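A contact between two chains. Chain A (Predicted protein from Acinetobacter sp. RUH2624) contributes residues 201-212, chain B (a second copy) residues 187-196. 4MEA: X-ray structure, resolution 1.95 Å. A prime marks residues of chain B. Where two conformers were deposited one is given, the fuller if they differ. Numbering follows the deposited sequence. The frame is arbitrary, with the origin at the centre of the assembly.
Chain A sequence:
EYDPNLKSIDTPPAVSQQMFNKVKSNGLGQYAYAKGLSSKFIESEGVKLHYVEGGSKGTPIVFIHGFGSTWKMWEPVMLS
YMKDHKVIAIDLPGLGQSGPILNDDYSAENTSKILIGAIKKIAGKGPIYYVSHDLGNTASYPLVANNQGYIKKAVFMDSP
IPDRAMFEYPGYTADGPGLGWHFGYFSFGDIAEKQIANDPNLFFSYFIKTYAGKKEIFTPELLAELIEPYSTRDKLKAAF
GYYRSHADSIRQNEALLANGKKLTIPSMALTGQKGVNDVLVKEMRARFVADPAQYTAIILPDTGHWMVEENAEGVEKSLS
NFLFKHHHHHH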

# COMPACT_ATOMS: atom_id res chain seq x y z
N ASN A 201 -0.39 16.51 -7.59
CA ASN A 201 -0.41 16.22 -9.02
C ASN A 201 0.37 14.94 -9.36
O ASN A 201 -0.07 14.13 -10.18
CB ASN A 201 0.10 17.42 -9.84
CG ASN A 201 -0.41 17.43 -11.27
OD1 ASN A 201 -1.27 16.62 -11.63
ND2 ASN A 201 0.11 18.33 -12.09
N LEU A 202 1.52 14.76 -8.72
CA LEU A 202 2.35 13.58 -8.95
C LEU A 202 1.59 12.31 -8.57
O LEU A 202 1.47 11.38 -9.37
CB LEU A 202 3.66 13.67 -8.16
CG LEU A 202 4.55 12.42 -8.08
CD1 LEU A 202 5.03 12.01 -9.47
CD2 LEU A 202 5.74 12.66 -7.14
N PHE A 203 1.09 12.27 -7.33
CA PHE A 203 0.39 11.07 -6.87
C PHE A 203 -0.88 10.76 -7.66
O PHE A 203 -1.06 9.64 -8.14
CB PHE A 203 0.04 11.12 -5.37
CG PHE A 203 -0.68 9.87 -4.89
CD1 PHE A 203 0.04 8.75 -4.51
CD2 PHE A 203 -2.07 9.81 -4.88
CE1 PHE A 203 -0.60 7.59 -4.10
CE2 PHE A 203 -2.72 8.65 -4.47
CZ PHE A 203 -1.99 7.54 -4.08
N PHE A 204 -1.77 11.74 -7.77
CA PHE A 204 -3.05 11.51 -8.42
C PHE A 204 -2.97 11.30 -9.94
O PHE A 204 -3.74 10.51 -10.50
CB PHE A 204 -4.05 12.62 -8.09
CG PHE A 204 -4.65 12.51 -6.71
CD1 PHE A 204 -5.69 11.62 -6.47
CD2 PHE A 204 -4.19 13.30 -5.67
CE1 PHE A 204 -6.25 11.50 -5.19
CE2 PHE A 204 -4.75 13.20 -4.40
CZ PHE A 204 -5.79 12.30 -4.16
N SER A 205 -2.06 12.00 -10.61
CA SER A 205 -1.88 11.76 -12.05
C SER A 205 -1.60 10.27 -12.28
O SER A 205 -2.20 9.64 -13.16
CB SER A 205 -0.75 12.61 -12.63
OG SER A 205 -1.16 13.97 -12.78
N TYR A 206 -0.69 9.71 -11.49
CA TYR A 206 -0.33 8.30 -11.64
C TYR A 206 -1.47 7.40 -11.17
O TYR A 206 -1.88 6.47 -11.87
CB TYR A 206 0.98 7.99 -10.89
CG TYR A 206 1.48 6.59 -11.19
CD1 TYR A 206 2.26 6.35 -12.32
CD2 TYR A 206 1.14 5.52 -10.37
CE1 TYR A 206 2.69 5.07 -12.61
CE2 TYR A 206 1.57 4.25 -10.66
CZ TYR A 206 2.34 4.03 -11.78
OH TYR A 206 2.77 2.75 -12.05
N PHE A 207 -2.00 7.68 -9.98
CA PHE A 207 -3.11 6.91 -9.42
C PHE A 207 -4.34 6.87 -10.36
O PHE A 207 -4.86 5.80 -10.67
CB PHE A 207 -3.51 7.51 -8.06
CG PHE A 207 -4.59 6.74 -7.35
CD1 PHE A 207 -4.27 5.78 -6.41
CD2 PHE A 207 -5.93 7.02 -7.59
CE1 PHE A 207 -5.28 5.08 -5.73
CE2 PHE A 207 -6.94 6.34 -6.93
CZ PHE A 207 -6.62 5.36 -5.99
N ILE A 208 -4.79 8.04 -10.80
CA ILE A 208 -5.96 8.13 -11.69
C ILE A 208 -5.73 7.41 -13.03
O ILE A 208 -6.57 6.63 -13.48
CB ILE A 208 -6.39 9.60 -11.93
CG1 ILE A 208 -6.99 10.20 -10.66
CG2 ILE A 208 -7.37 9.71 -13.09
CD1 ILE A 208 -7.14 11.72 -10.73
N LYS A 209 -4.59 7.66 -13.68
CA LYS A 209 -4.30 6.97 -14.94
C LYS A 209 -4.21 5.44 -14.76
O LYS A 209 -4.68 4.69 -15.60
CB LYS A 209 -3.05 7.53 -15.61
CG LYS A 209 -3.31 8.77 -16.45
CD LYS A 209 -2.03 9.22 -17.11
CE LYS A 209 -2.27 10.26 -18.17
NZ LYS A 209 -0.98 10.65 -18.79
N THR A 210 -3.63 5.00 -13.64
CA THR A 210 -3.50 3.57 -13.37
C THR A 210 -4.84 2.85 -13.38
O THR A 210 -4.97 1.76 -13.94
CB THR A 210 -2.81 3.32 -11.99
OG1 THR A 210 -1.43 3.66 -12.09
CG2 THR A 210 -2.91 1.84 -11.59
N TYR A 211 -5.83 3.46 -12.75
CA TYR A 211 -7.10 2.77 -12.65
C TYR A 211 -8.03 3.08 -13.82
O TYR A 211 -9.10 2.49 -13.93
CB TYR A 211 -7.73 2.99 -11.27
CG TYR A 211 -6.75 2.62 -10.18
CD1 TYR A 211 -6.41 1.29 -9.94
CD2 TYR A 211 -6.12 3.59 -9.42
CE1 TYR A 211 -5.50 0.94 -8.95
CE2 TYR A 211 -5.21 3.25 -8.43
CZ TYR A 211 -4.90 1.93 -8.21
OH TYR A 211 -4.00 1.61 -7.23
N ALA A 212 -7.57 3.93 -14.74
CA ALA A 212 -8.28 4.15 -15.99
C ALA A 212 -8.05 3.03 -17.01
O ALA A 212 -6.97 2.45 -17.08
CB ALA A 212 -7.90 5.49 -16.60
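Chain B (187-196) SFGDIAEKQI

Chain B lies on chain A as a loop leading into a helix, set almost antiparallel to the chain A helix. The chain A stretch is a helix that enters from earlier in the chain and carries the residues of the contact; in chain B, Ser187′ to Asp190′ form a loop and the helix runs from Ile191′ through Ile196′ and beyond. The two helix axes approach to 10.9 Å and their N-to-C directions differ by 171°; in register, Phe203 is nearest Ile191′ (CA to CA 6.9 Å), Tyr206 nearest Gly189′ (CA to CA 7.9 Å) and Phe207 nearest Phe188′ (CA to CA 8.9 Å). The stretches bury 527 Å² between them, and the contact is made by packing alone, with no hydrogen bond across it.

The turn into the chain B helix is type II′, from Phe188′ to Ile191′, closed by Ile191′ N to Phe188′ O at 3.2 Å. Its second residue, Gly189′, has phi 55° and psi -147°, a conformation that favours glycine. Packing adds a second constraint: Tyr206 OH lies 3.1 Å from Gly189′ CA, and an ideal CB there would fall 2.4 Å from Tyr206 CZ, a clash. Tyr206 OH is also 3.2 Å from Gly189′ N, but the angle is too poor for a hydrogen bond.

Phe188′ (phi -90°, psi 87°) starts sideways from its CA, yet chi1 t (-174°) carries the ring among the chain A side chains. Tyr206, also t (-172°), directs its ring edge at the face of Phe188′: the centroids are 4.8 Å apart, the planes stand at 90°, and Tyr206 CD2 approaches Phe188′ CZ to 3.5 Å. The edge of the Phe188′ ring reaches the chain A backbone, with CZ 3.9 Å from Phe207 CA, and CZ is 4.1 Å from Phe207 CD1. One turn further along, Tyr211 OH comes within 3.6 Å of Phe188′ CE1; chi1 m (-54°) brings the end of this tyrosine nearer than its sideways CA-to-CB bond suggests. Thr210, chi1 m (-72°), turns its hydroxyl back on its own helix, donating from OG1 to Tyr206 O at 2.9 Å, while the same OG1 stays 4.1 Å from Phe188′ CE1.

Ile191′ points toward chain A with both chi angles m (-61° and -48°). Its CG1 lies 3.7 Å from Tyr206 CD2, its CG2 meets the edge of the Phe203 ring at 3.9 Å from CD1, and its CD1 is 4.1 Å from Leu202 CD1. Phe203 (chi1 t, -180°) also brings CE1 to 4.2 Å from Phe188′ CE2, and its CD1 is 3.7 Å from Gln195′ OE1.

Leu202, chi1 t and chi2 p, points toward chain B and sets CD1 3.9 Å from Lys194′ CD. Thus the lysine contributes aliphatic chain to the contact: chi2 to chi4 are all t, and the extended side chain takes NZ to a long salt bridge with Asp190′ OD2 at 3.9 Å. Asp190′ occupies the N-cap position, but its side chain makes no capping bond.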

# COMPACT_ATOMS: atom_id res chain seq x y z
N SER B 187 5.76 -1.12 -5.05
CA SER B 187 5.86 -1.55 -6.44
C SER B 187 4.95 -0.74 -7.37
O SER B 187 4.74 -1.10 -8.52
CB SER B 187 5.55 -3.06 -6.57
OG SER B 187 4.26 -3.37 -6.11
N PHE B 188 4.42 0.36 -6.83
CA PHE B 188 3.44 1.21 -7.51
C PHE B 188 4.17 2.29 -8.30
O PHE B 188 4.42 3.37 -7.77
CB PHE B 188 2.54 1.83 -6.43
CG PHE B 188 1.37 2.63 -6.95
CD1 PHE B 188 0.37 2.04 -7.70
CD2 PHE B 188 1.25 3.98 -6.62
CE1 PHE B 188 -0.73 2.79 -8.14
CE2 PHE B 188 0.16 4.73 -7.06
CZ PHE B 188 -0.83 4.12 -7.82
N GLY B 189 4.56 1.99 -9.53
CA GLY B 189 5.35 2.92 -10.33
C GLY B 189 6.61 3.34 -9.60
O GLY B 189 7.19 2.55 -8.84
N ASP B 190 7.04 4.58 -9.83
CA ASP B 190 8.13 5.15 -9.05
C ASP B 190 7.62 6.10 -7.96
O ASP B 190 8.35 6.97 -7.47
CB ASP B 190 9.17 5.83 -9.96
CG ASP B 190 8.62 7.04 -10.71
OD1 ASP B 190 7.41 7.32 -10.61
OD2 ASP B 190 9.41 7.71 -11.41
N ILE B 191 6.37 5.89 -7.54
CA ILE B 191 5.74 6.79 -6.57
C ILE B 191 6.37 6.79 -5.16
O ILE B 191 6.61 7.86 -4.59
CB ILE B 191 4.21 6.55 -6.49
CG1 ILE B 191 3.56 6.82 -7.85
CG2 ILE B 191 3.56 7.42 -5.40
CD1 ILE B 191 3.99 8.15 -8.50
N ALA B 192 6.63 5.61 -4.59
CA ALA B 192 7.27 5.55 -3.28
C ALA B 192 8.68 6.15 -3.32
O ALA B 192 9.07 6.90 -2.42
CB ALA B 192 7.31 4.11 -2.74
N GLU B 193 9.46 5.82 -4.35
CA GLU B 193 10.79 6.40 -4.51
C GLU B 193 10.70 7.93 -4.45
O GLU B 193 11.43 8.60 -3.71
CB GLU B 193 11.42 5.96 -5.84
CG GLU B 193 12.61 6.83 -6.25
CD GLU B 193 13.06 6.60 -7.68
OE1 GLU B 193 12.79 5.51 -8.23
OE2 GLU B 193 13.68 7.51 -8.26
N LYS B 194 9.79 8.50 -5.23
CA LYS B 194 9.68 9.94 -5.33
C LYS B 194 9.14 10.61 -4.05
O LYS B 194 9.67 11.62 -3.60
CB LYS B 194 8.83 10.33 -6.53
CG LYS B 194 9.62 10.36 -7.84
CD LYS B 194 8.73 10.82 -8.99
CE LYS B 194 9.54 11.00 -10.27
NZ LYS B 194 8.66 11.49 -11.38
N GLN B 195 8.09 10.04 -3.49
CA GLN B 195 7.47 10.63 -2.30
C GLN B 195 8.39 10.53 -1.10
O GLN B 195 8.55 11.49 -0.35
CB GLN B 195 6.13 9.96 -2.01
CG GLN B 195 5.06 10.27 -3.06
CD GLN B 195 3.67 9.87 -2.62
OE1 GLN B 195 2.71 10.62 -2.79
NE2 GLN B 195 3.55 8.68 -2.04
N ILE B 196 9.02 9.37 -0.94
CA ILE B 196 9.92 9.17 0.19
C ILE B 196 11.19 10.00 0.03
O ILE B 196 11.72 10.53 1.01
CB ILE B 196 10.21 7.68 0.41
CG1 ILE B 196 8.90 6.96 0.77
CG2 ILE B 196 11.25 7.48 1.49
CD1 ILE B 196 8.99 5.45 0.76